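Local coordinates for cutinase-like protein (Cryptococcus sp., PDB 2CZQ) that probably hydrolyses carboxylic esters, as expected of a cutinase-like enzyme with the alpha/beta hydrolase fold, at residues 7-12 with 199-204; 17-20 with 24-27; 52-57 with 84-89; 69-72 with 78-81. One frame throughout, in Å; residues are numbered along the deposited sequence.

From the N terminus, strand 9-14 opens interaction 1, which closes only near the C terminus, just after helix 187-200. The other three contacts lie within that long loop. Interaction 2 comes first and closes a short loop between strand 9-14 and helix 28-37. Interaction 3 then joins the loop 52-57 to the start of helix 86-98. Interaction 4 falls inside its span and ties helix 57-73 to strand 78-84. Interactions 1 and 4 meet in the sheet, where strands 9-14 and 78-84 are neighbours. Interactions 2 and 3 meet at Thr-17, whose OG1 probably hydrogen-bonds both Gln-54 and Gln-86, close to the probable active site.

Interaction 1: residues 7-12 with 199-204; sequences PQYVLI and NKLGGS
Tyr-9, at the start of strand 9-14, and Leu-201, just past the end of helix 187-200, have CA atoms 7.8 Å apart. Both side chains leave the backbone toward the other segment. The helix ends in a Schellman motif. Gly-202 takes positive phi (93°), and its N bonds back to Asn-199 O at 3.0 Å. This turn follows directly on Leu-201.

The contact is apolar. Leu-201 CD1 sits over one face of the Tyr-9 ring, 3.8 Å from its centroid and 18° off the ring normal, a CH-pi contact. It lies toward the rim, 3.6 Å from Tyr-9 CD2. The second methyl, Leu-201 CD2, reaches back to Tyr-9 CB at 3.7 Å. Both methyls lie on the same side of the ring plane. Tyr-9 CG stands between its backbone N and carbonyl carbon (chi1 66°). The two side chains cross at about a right angle. Leu-11 CD2 is a looser neighbour, 4.4 Å from Leu-201 CD1.

The Tyr-9 hydroxyl is hydrogen-bonded to Leu-38 O. Tyr-9 and Leu-11 also pack on helix 28-37, while Leu-201 touches Cys-78 of strand 78-84. The chain end is thereby fastened over the sheet beside helix 28-37.

Interaction 2: residues 17-20 with 24-27; sequences TGEP and SAGF. With EDO (1,2-ethanediol), chain D.
Glu-19 grips Ser-24 and Ala-25 with both carboxylate oxygens, and these hydrogen bonds carry the contact. Ser-24 OG donates to Glu-19 OE1 at 2.7 Å. Ala-25 N donates to Glu-19 OE2 at 2.8 Å, with an N-H...O angle of 155°. Each oxygen uses its syn lone pair, so the two donors sit side by side before the carboxylate. Two donors on two oxygens fix the rotation of the group. OE1 also takes a bond from Gly-16 N. The glutamate chain runs extended past CG (chi2 -160°), which carries the carboxylate across to the other segment.

Bonds within 24-27 continue the network. Ser-24 OG lies anti to its backbone N (chi1 176°). It accepts from Gly-26 N at 3.0 Å, an ST turn, while donating to the glutamate. Phe-27 N bonds to Ser-24 O at 3.1 Å, and Phe-27 is the N-cap of helix 28-37.

The sequence Arg-Gly-Thr-Gly-Glu that ends at Glu-19 resembles the Arg-Gly-Ser-x-Glu of fungal cutinases. By that likeness Thr-17 probably matches the serine of their oxyanion hole. Glu-19 would then brace the loop that holds it. The side chains of Glu-19 and Ser-24 also touch Tyr-84, next to Ser-85.

Beyond the hydrogen bonds there is one van der Waals contact, Ala-25 CB at 3.5 Å from Glu-19 OE2.

A bound 1,2-ethanediol, probably from the crystallisation liquor, donates from its O2 to Thr-17 O at 2.9 Å.

Interaction 3: residues 52-57 with 84-89; sequences FSQNSA and YSQGAA
Gln-86 points its side chain from the first turn of helix 86-98 at Gln-54 and Ser-56. The two CA atoms of Gln-54 and Gln-86 are 6.3 Å apart. Gln-86 CB meets Gln-54 OE1 at 3.1 Å. CG stands anti to the backbone N (chi1 -179°) and runs along the same oxygen at 3.2 Å, with Ser-56 CB at 4.1 Å. CD continues past Gln-54 OE1 at 3.3 Å. At the tip the amide divides. Gln-86 OE1 touches Gln-54 CA and Ser-56 CB, each 3.5 Å away. Gln-86 NE2 comes to 3.4 Å from Gln-54 OE1, but the angle is too poor for a hydrogen bond. The amide planes are turned 55° apart.

The NE2 atoms find partners beyond each other. Gln-86 NE2 bonds to Asp-51 O and Thr-17 OG1. Gln-54 NE2 bonds to Thr-17 OG1 and, at 3.1 Å, to Phe-52 O, approaching from above that carbonyl plane.

Ser-85, just before Gln-86, is probably the nucleophile on a GxSxG elbow, and its OG bonds to His-180 NE2. The two glutamines pack without bonding each other, yet both hold the hydroxyl of Thr-17, consistent with a second shell that positions the oxyanion hole.

Interaction 4: residues 69-72 with 78-81; sequences SGLA and CYIL
The Tyr-79 ring meets Gly-70 and Leu-71 with its edge. Neither residue lies over a face. Gly-70 CA and Leu-71 CG both stand near the ring plane, so the ring comes edge-on to the helix. Leu-71 CG flanks one side at 4.2 Å from Tyr-79 CE2. The hydroxyl reaches furthest, and Tyr-79 OH is 3.1 Å from Gly-70 CA. Gly-70 has no side chain, and this lets the oxygen press against the helix backbone itself.

Leu-71 N is also close, 3.4 Å from Tyr-79 OH, but the angle is wrong for a hydrogen bond. The hydroxyl instead makes a weak hydrogen bond to Ile-67 O, one turn earlier in the same helix. Tyr-79 CG lies anti to its carbonyl carbon (chi1 -60°), and the ring leaves the strand on the side of helix 57-73.

This helix connects strand 41-45 to strand 78-84 in a parallel beta-alpha-beta crossover that passes strand 9-14, as in the alpha/beta hydrolase fold. Helix 57-73 ends a few residues before strand 78-84 begins. The tyrosine therefore bridges the last turns of the helix and the first residues of the strand.

The same ring touches Val-10 and Ile-12 of the neighbouring strand, and Ala-107 of helix 103-107. Leu-71 packs on Ala-107 as well. Cys-78 turns its side chain away from helix 57-73 and forms the disulfide with Cys-6, which staples the start of the strand to the N-terminal segment.

Interaction 1: residues 7-12 with 199-204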
loop_
_atom_site.group_PDB
_atom_site.type_symbol
_atom_site.label_atom_id
_atom_site.label_comp_id
_atom_site.label_asym_id
_atom_site.label_seq_id
_atom_site.Cartn_x
_atom_site.Cartn_y
_atom_site.Cartn_z
ATOM N N PRO A 7 9.309 -17.649 -3.443
ATOM C CA PRO A 7 8.452 -18.842 -3.427
ATOM C C PRO A 7 7.297 -18.763 -2.421
ATOM O O PRO A 7 6.298 -19.456 -2.601
ATOM C CB PRO A 7 9.425 -19.969 -3.053
ATOM C CG PRO A 7 10.776 -19.450 -3.399
ATOM C CD PRO A 7 10.710 -17.986 -3.117
ATOM N N GLN A 8 7.450 -17.949 -1.380
ATOM C CA GLN A 8 6.386 -17.664 -0.432
ATOM C C GLN A 8 6.311 -16.160 -0.254
ATOM O O GLN A 8 7.340 -15.489 -0.108
ATOM C CB GLN A 8 6.646 -18.332 0.915
ATOM C CG GLN A 8 5.513 -18.139 1.905
ATOM C CD GLN A 8 5.768 -18.862 3.203
ATOM O OE1 GLN A 8 6.811 -18.680 3.831
ATOM N NE2 GLN A 8 4.820 -19.688 3.613
ATOM N N TYR A 9 5.097 -15.631 -0.265
ATOM C CA TYR A 9 4.924 -14.201 -0.062
ATOM C C TYR A 9 3.597 -13.899 0.610
ATOM O O TYR A 9 2.666 -14.704 0.576
ATOM C CB TYR A 9 5.053 -13.436 -1.392
ATOM C CG TYR A 9 3.943 -13.745 -2.362
ATOM C CD1 TYR A 9 4.051 -14.813 -3.251
ATOM C CD2 TYR A 9 2.774 -12.989 -2.375
ATOM C CE1 TYR A 9 3.027 -15.115 -4.133
ATOM C CE2 TYR A 9 1.745 -13.275 -3.250
ATOM C CZ TYR A 9 1.872 -14.339 -4.124
ATOM O OH TYR A 9 0.832 -14.620 -4.972
ATOM N N VAL A 10 3.530 -12.721 1.218
ATOM C CA VAL A 10 2.325 -12.259 1.883
ATOM C C VAL A 10 1.988 -10.870 1.360
ATOM O O VAL A 10 2.855 -9.988 1.296
ATOM C CB VAL A 10 2.490 -12.207 3.416
ATOM C CG1 VAL A 10 1.156 -11.933 4.089
ATOM C CG2 VAL A 10 3.084 -13.502 3.943
ATOM N N LEU A 11 0.723 -10.704 0.989
ATOM C CA LEU A 11 0.162 -9.412 0.627
ATOM C C LEU A 11 -0.516 -8.886 1.882
ATOM O O LEU A 11 -1.609 -9.326 2.242
ATOM C CB LEU A 11 -0.829 -9.565 -0.532
ATOM C CG LEU A 11 -0.308 -10.335 -1.755
ATOM C CD1 LEU A 11 -1.411 -10.541 -2.780
ATOM C CD2 LEU A 11 0.886 -9.632 -2.395
ATOM N N ILE A 12 0.179 -8.000 2.587
ATOM C CA ILE A 12 -0.340 -7.420 3.814
ATOM C C ILE A 12 -1.107 -6.178 3.409
ATOM O O ILE A 12 -0.522 -5.244 2.856
ATOM C CB ILE A 12 0.812 -7.052 4.783
ATOM C CG1 ILE A 12 1.538 -8.310 5.279
ATOM C CG2 ILE A 12 0.285 -6.205 5.955
ATOM C CD1 ILE A 12 2.796 -8.032 6.092
ATOM N N ASN A 199 5.635 -8.180 -10.418
ATOM C CA ASN A 199 6.992 -7.834 -10.825
ATOM C C ASN A 199 7.947 -7.669 -9.644
ATOM O O ASN A 199 9.059 -8.193 -9.674
ATOM C CB ASN A 199 6.996 -6.592 -11.713
ATOM C CG ASN A 199 6.755 -6.929 -13.165
ATOM O OD1 ASN A 199 7.679 -7.299 -13.885
ATOM N ND2 ASN A 199 5.507 -6.822 -13.599
ATOM N N LYS A 200 7.509 -6.982 -8.590
ATOM C CA LYS A 200 8.358 -6.822 -7.409
ATOM C C LYS A 200 8.654 -8.161 -6.736
ATOM O O LYS A 200 9.719 -8.331 -6.140
ATOM C CB LYS A 200 7.749 -5.839 -6.407
ATOM C CG LYS A 200 7.721 -4.378 -6.866
ATOM C CD LYS A 200 9.112 -3.836 -7.149
ATOM C CE LYS A 200 9.082 -2.334 -7.362
ATOM N NZ LYS A 200 10.315 -1.840 -8.043
ATOM N N LEU A 201 7.713 -9.098 -6.838
ATOM C CA LEU A 201 7.880 -10.437 -6.278
ATOM C C LEU A 201 8.721 -11.361 -7.152
ATOM O O LEU A 201 8.979 -12.501 -6.764
ATOM C CB LEU A 201 6.518 -11.077 -6.009
ATOM C CG LEU A 201 5.693 -10.425 -4.897
ATOM C CD1 LEU A 201 4.258 -10.931 -4.942
ATOM C CD2 LEU A 201 6.320 -10.650 -3.526
ATOM N N GLY A 202 9.147 -10.873 -8.317
ATOM C CA GLY A 202 10.030 -11.629 -9.187
ATOM C C GLY A 202 9.345 -12.453 -10.258
ATOM O O GLY A 202 9.990 -13.290 -10.895
ATOM N N GLY A 203 8.053 -12.217 -10.467
ATOM C CA GLY A 203 7.310 -12.885 -11.522
ATOM C C GLY A 203 7.164 -12.028 -12.765
ATOM O O GLY A 203 7.646 -10.895 -12.816
ATOM N N SER A 204 6.485 -12.580 -13.766
ATOM C CA SER A 204 6.216 -11.879 -15.013
ATOM C C SER A 204 4.769 -11.402 -15.055
ATOM O O SER A 204 3.845 -12.179 -14.813
ATOM C CB SER A 204 6.488 -12.786 -16.213
ATOM O OG SER A 204 7.864 -13.104 -16.324
#

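Interaction 2: residues 17-20 with 24-27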
loop_
_atom_site.group_PDB
_atom_site.type_symbol
_atom_site.label_atom_id
_atom_site.label_comp_id
_atom_site.label_asym_id
_atom_site.label_seq_id
_atom_site.Cartn_x
_atom_site.Cartn_y
_atom_site.Cartn_z
ATOM N N THR A 17 -10.986 3.447 6.775
ATOM C CA THR A 17 -12.008 3.728 7.778
ATOM C C THR A 17 -13.346 3.140 7.367
ATOM O O THR A 17 -13.806 3.356 6.243
ATOM C CB THR A 17 -12.169 5.245 7.940
ATOM O OG1 THR A 17 -10.885 5.843 8.173
ATOM C CG2 THR A 17 -13.010 5.586 9.175
ATOM N N GLY A 18 -13.966 2.398 8.282
ATOM C CA GLY A 18 -15.303 1.883 8.066
ATOM C C GLY A 18 -15.401 0.577 7.311
ATOM O O GLY A 18 -16.450 -0.062 7.341
ATOM N N GLU A 19 -14.344 0.168 6.622
ATOM C CA GLU A 19 -14.394 -1.131 5.955
ATOM C C GLU A 19 -14.449 -2.216 7.023
ATOM O O GLU A 19 -13.772 -2.099 8.042
ATOM C CB GLU A 19 -13.166 -1.335 5.082
ATOM C CG GLU A 19 -13.056 -0.362 3.925
ATOM C CD GLU A 19 -12.128 -0.889 2.854
ATOM O OE1 GLU A 19 -10.918 -0.584 2.910
ATOM O OE2 GLU A 19 -12.612 -1.641 1.981
ATOM N N PRO A 20 -15.250 -3.262 6.827
ATOM C CA PRO A 20 -15.260 -4.370 7.788
ATOM C C PRO A 20 -13.876 -4.994 7.907
ATOM O O PRO A 20 -13.129 -5.042 6.927
ATOM C CB PRO A 20 -16.240 -5.368 7.164
ATOM C CG PRO A 20 -17.114 -4.533 6.303
ATOM C CD PRO A 20 -16.216 -3.475 5.733
ATOM N N SER A 24 -9.383 -5.275 2.371
ATOM C CA SER A 24 -9.895 -4.017 1.853
ATOM C C SER A 24 -10.450 -4.206 0.449
ATOM O O SER A 24 -9.848 -4.896 -0.389
ATOM C CB SER A 24 -8.782 -2.977 1.809
ATOM O OG SER A 24 -9.240 -1.767 1.229
ATOM N N ALA A 25 -11.585 -3.568 0.178
ATOM C CA ALA A 25 -12.115 -3.513 -1.175
ATOM C C ALA A 25 -11.092 -2.912 -2.134
ATOM O O ALA A 25 -11.122 -3.203 -3.329
ATOM C CB ALA A 25 -13.398 -2.710 -1.209
ATOM N N GLY A 26 -10.187 -2.082 -1.614
ATOM C CA GLY A 26 -9.156 -1.472 -2.433
ATOM C C GLY A 26 -8.222 -2.444 -3.133
ATOM O O GLY A 26 -7.626 -2.081 -4.142
ATOM N N PHE A 27 -8.085 -3.663 -2.603
ATOM C CA PHE A 27 -7.102 -4.614 -3.132
ATOM C C PHE A 27 -7.675 -5.942 -3.569
ATOM O O PHE A 27 -6.941 -6.797 -4.038
ATOM C CB PHE A 27 -5.956 -4.823 -2.131
ATOM C CG PHE A 27 -5.452 -3.539 -1.586
ATOM C CD1 PHE A 27 -4.760 -2.661 -2.410
ATOM C CD2 PHE A 27 -5.759 -3.146 -0.294
ATOM C CE1 PHE A 27 -4.349 -1.426 -1.944
ATOM C CE2 PHE A 27 -5.346 -1.911 0.191
ATOM C CZ PHE A 27 -4.643 -1.044 -0.637
HETATM C C1 EDO D . -13.434 5.773 2.657
HETATM O O1 EDO D . -14.659 5.441 3.273
HETATM C C2 EDO D . -12.445 4.657 2.886
HETATM O O2 EDO D . -12.116 4.553 4.253
#

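Interaction 3: residues 52-57 with 84-89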
loop_
_atom_site.group_PDB
_atom_site.type_symbol
_atom_site.label_atom_id
_atom_site.label_comp_id
_atom_site.label_asym_id
_atom_site.label_seq_id
_atom_site.Cartn_x
_atom_site.Cartn_y
_atom_site.Cartn_z
ATOM N N PHE A 52 -12.816 6.281 12.864
ATOM C CA PHE A 52 -12.736 7.589 12.219
ATOM C C PHE A 52 -11.703 8.538 12.821
ATOM O O PHE A 52 -11.354 9.530 12.193
ATOM C CB PHE A 52 -14.112 8.265 12.076
ATOM C CG PHE A 52 -14.668 8.830 13.355
ATOM C CD1 PHE A 52 -14.184 10.026 13.888
ATOM C CD2 PHE A 52 -15.709 8.185 14.006
ATOM C CE1 PHE A 52 -14.714 10.549 15.063
ATOM C CE2 PHE A 52 -16.243 8.706 15.178
ATOM C CZ PHE A 52 -15.744 9.883 15.704
ATOM N N SER A 53 -11.206 8.245 14.021
ATOM C CA SER A 53 -10.233 9.138 14.662
ATOM C C SER A 53 -8.956 9.317 13.850
ATOM O O SER A 53 -8.301 10.353 13.959
ATOM C CB SER A 53 -9.867 8.655 16.069
ATOM O OG SER A 53 -8.940 7.582 16.041
ATOM N N GLN A 54 -8.615 8.294 13.059
ATOM C CA GLN A 54 -7.356 8.206 12.308
ATOM C C GLN A 54 -6.136 7.934 13.181
ATOM O O GLN A 54 -5.001 8.066 12.725
ATOM C CB GLN A 54 -7.121 9.421 11.393
ATOM C CG GLN A 54 -8.279 9.718 10.451
ATOM C CD GLN A 54 -8.723 8.504 9.675
ATOM O OE1 GLN A 54 -7.920 7.858 9.001
ATOM N NE2 GLN A 54 -10.005 8.179 9.771
ATOM N N ASN A 55 -6.367 7.527 14.424
ATOM C CA ASN A 55 -5.273 7.073 15.262
ATOM C C ASN A 55 -5.039 5.598 14.966
ATOM O O ASN A 55 -5.754 4.721 15.451
ATOM C CB ASN A 55 -5.552 7.382 16.731
ATOM C CG ASN A 55 -5.572 8.880 16.999
ATOM O OD1 ASN A 55 -4.652 9.601 16.615
ATOM N ND2 ASN A 55 -6.640 9.355 17.625
ATOM N N SER A 56 -4.048 5.351 14.117
ATOM C CA SER A 56 -3.873 4.063 13.462
ATOM C C SER A 56 -2.718 3.222 14.013
ATOM O O SER A 56 -2.306 2.254 13.371
ATOM C CB SER A 56 -3.701 4.282 11.959
ATOM O OG SER A 56 -2.531 5.032 11.695
ATOM N N ALA A 57 -2.217 3.564 15.202
ATOM C CA ALA A 57 -1.067 2.859 15.780
ATOM C C ALA A 57 -1.223 1.345 15.796
ATOM O O ALA A 57 -0.260 0.627 15.530
ATOM C CB ALA A 57 -0.768 3.355 17.175
ATOM N N TYR A 84 -4.920 1.450 1.956
ATOM C CA TYR A 84 -5.932 2.343 1.401
ATOM C C TYR A 84 -6.390 3.324 2.469
ATOM O O TYR A 84 -6.825 2.916 3.548
ATOM C CB TYR A 84 -7.127 1.521 0.912
ATOM C CG TYR A 84 -8.356 2.328 0.538
ATOM C CD1 TYR A 84 -8.271 3.465 -0.278
ATOM C CD2 TYR A 84 -9.610 1.958 1.017
ATOM C CE1 TYR A 84 -9.407 4.201 -0.616
ATOM C CE2 TYR A 84 -10.745 2.682 0.695
ATOM C CZ TYR A 84 -10.642 3.801 -0.118
ATOM O OH TYR A 84 -11.784 4.505 -0.431
ATOM N N SER A 85 -6.306 4.619 2.156
ATOM C CA SER A 85 -6.863 5.669 3.010
ATOM C C SER A 85 -6.197 5.610 4.393
ATOM O O SER A 85 -4.970 5.691 4.462
ATOM C CB SER A 85 -8.392 5.592 3.038
ATOM O OG SER A 85 -8.928 6.804 3.514
ATOM N N GLN A 86 -6.948 5.444 5.481
ATOM C CA GLN A 86 -6.310 5.305 6.788
ATOM C C GLN A 86 -5.223 4.222 6.764
ATOM O O GLN A 86 -4.172 4.362 7.395
ATOM C CB GLN A 86 -7.331 5.001 7.882
ATOM C CG GLN A 86 -6.663 4.888 9.246
ATOM C CD GLN A 86 -7.588 4.856 10.448
ATOM O OE1 GLN A 86 -7.094 4.842 11.567
ATOM N NE2 GLN A 86 -8.903 4.822 10.237
ATOM N N GLY A 87 -5.483 3.137 6.040
ATOM C CA GLY A 87 -4.527 2.047 5.927
ATOM C C GLY A 87 -3.253 2.420 5.195
ATOM O O GLY A 87 -2.192 1.857 5.469
ATOM N N ALA A 88 -3.350 3.360 4.257
ATOM C CA ALA A 88 -2.160 3.897 3.606
ATOM C C ALA A 88 -1.304 4.663 4.615
ATOM O O ALA A 88 -0.091 4.478 4.657
ATOM C CB ALA A 88 -2.531 4.775 2.415
ATOM N N ALA A 89 -1.934 5.508 5.429
ATOM C CA ALA A 89 -1.218 6.234 6.472
ATOM C C ALA A 89 -0.557 5.261 7.449
ATOM O O ALA A 89 0.612 5.420 7.803
ATOM C CB ALA A 89 -2.153 7.188 7.199
#

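Interaction 4: residues 69-72 with 78-81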
loop_
_atom_site.group_PDB
_atom_site.type_symbol
_atom_site.label_atom_id
_atom_site.label_comp_id
_atom_site.label_asym_id
_atom_site.label_seq_id
_atom_site.Cartn_x
_atom_site.Cartn_y
_atom_site.Cartn_z
ATOM N N SER A 69 6.900 -11.803 12.326
ATOM C CA SER A 69 6.513 -13.190 12.585
ATOM C C SER A 69 6.810 -14.075 11.381
ATOM O O SER A 69 7.280 -15.206 11.539
ATOM C CB SER A 69 5.023 -13.285 12.921
ATOM O OG SER A 69 4.725 -12.663 14.154
ATOM N N GLY A 70 6.548 -13.557 10.182
ATOM C CA GLY A 70 6.847 -14.284 8.965
ATOM C C GLY A 70 8.333 -14.540 8.816
ATOM O O GLY A 70 8.744 -15.653 8.480
ATOM N N LEU A 71 9.150 -13.520 9.072
ATOM C CA LEU A 71 10.600 -13.669 8.926
ATOM C C LEU A 71 11.177 -14.666 9.913
ATOM O O LEU A 71 12.143 -15.364 9.598
ATOM C CB LEU A 71 11.311 -12.321 9.034
ATOM C CG LEU A 71 11.152 -11.455 7.778
ATOM C CD1 LEU A 71 11.494 -10.002 8.070
ATOM C CD2 LEU A 71 12.013 -12.005 6.645
ATOM N N ALA A 72 10.589 -14.736 11.102
ATOM C CA ALA A 72 10.996 -15.739 12.087
ATOM C C ALA A 72 10.768 -17.166 11.585
ATOM O O ALA A 72 11.558 -18.062 11.880
ATOM C CB ALA A 72 10.282 -15.520 13.406
ATOM N N CYS A 78 8.800 -13.001 1.241
ATOM C CA CYS A 78 8.650 -11.681 0.639
ATOM C C CYS A 78 7.318 -11.060 1.014
ATOM O O CYS A 78 6.330 -11.765 1.213
ATOM C CB CYS A 78 8.698 -11.796 -0.868
ATOM S SG CYS A 78 10.209 -12.529 -1.510
ATOM N N TYR A 79 7.289 -9.732 1.057
ATOM C CA TYR A 79 6.064 -8.991 1.335
ATOM C C TYR A 79 5.775 -7.928 0.296
ATOM O O TYR A 79 6.698 -7.286 -0.230
ATOM C CB TYR A 79 6.166 -8.279 2.683
ATOM C CG TYR A 79 6.389 -9.208 3.839
ATOM C CD1 TYR A 79 5.361 -10.007 4.314
ATOM C CD2 TYR A 79 7.632 -9.302 4.447
ATOM C CE1 TYR A 79 5.556 -10.873 5.368
ATOM C CE2 TYR A 79 7.846 -10.172 5.511
ATOM C CZ TYR A 79 6.797 -10.955 5.963
ATOM O OH TYR A 79 6.973 -11.816 7.018
ATOM N N ILE A 80 4.485 -7.722 0.045
ATOM C CA ILE A 80 4.001 -6.466 -0.524
ATOM C C ILE A 80 3.113 -5.847 0.546
ATOM O O ILE A 80 2.231 -6.517 1.086
ATOM C CB ILE A 80 3.179 -6.687 -1.815
ATOM C CG1 ILE A 80 3.980 -7.451 -2.881
ATOM C CG2 ILE A 80 2.644 -5.349 -2.349
ATOM C CD1 ILE A 80 5.183 -6.709 -3.453
ATOM N N LEU A 81 3.353 -4.579 0.870
ATOM C CA LEU A 81 2.497 -3.849 1.800
ATOM C C LEU A 81 1.539 -2.967 1.016
ATOM O O LEU A 81 1.974 -2.176 0.175
ATOM C CB LEU A 81 3.315 -2.981 2.760
ATOM C CG LEU A 81 4.467 -3.662 3.500
ATOM C CD1 LEU A 81 5.106 -2.688 4.479
ATOM C CD2 LEU A 81 4.021 -4.938 4.201
#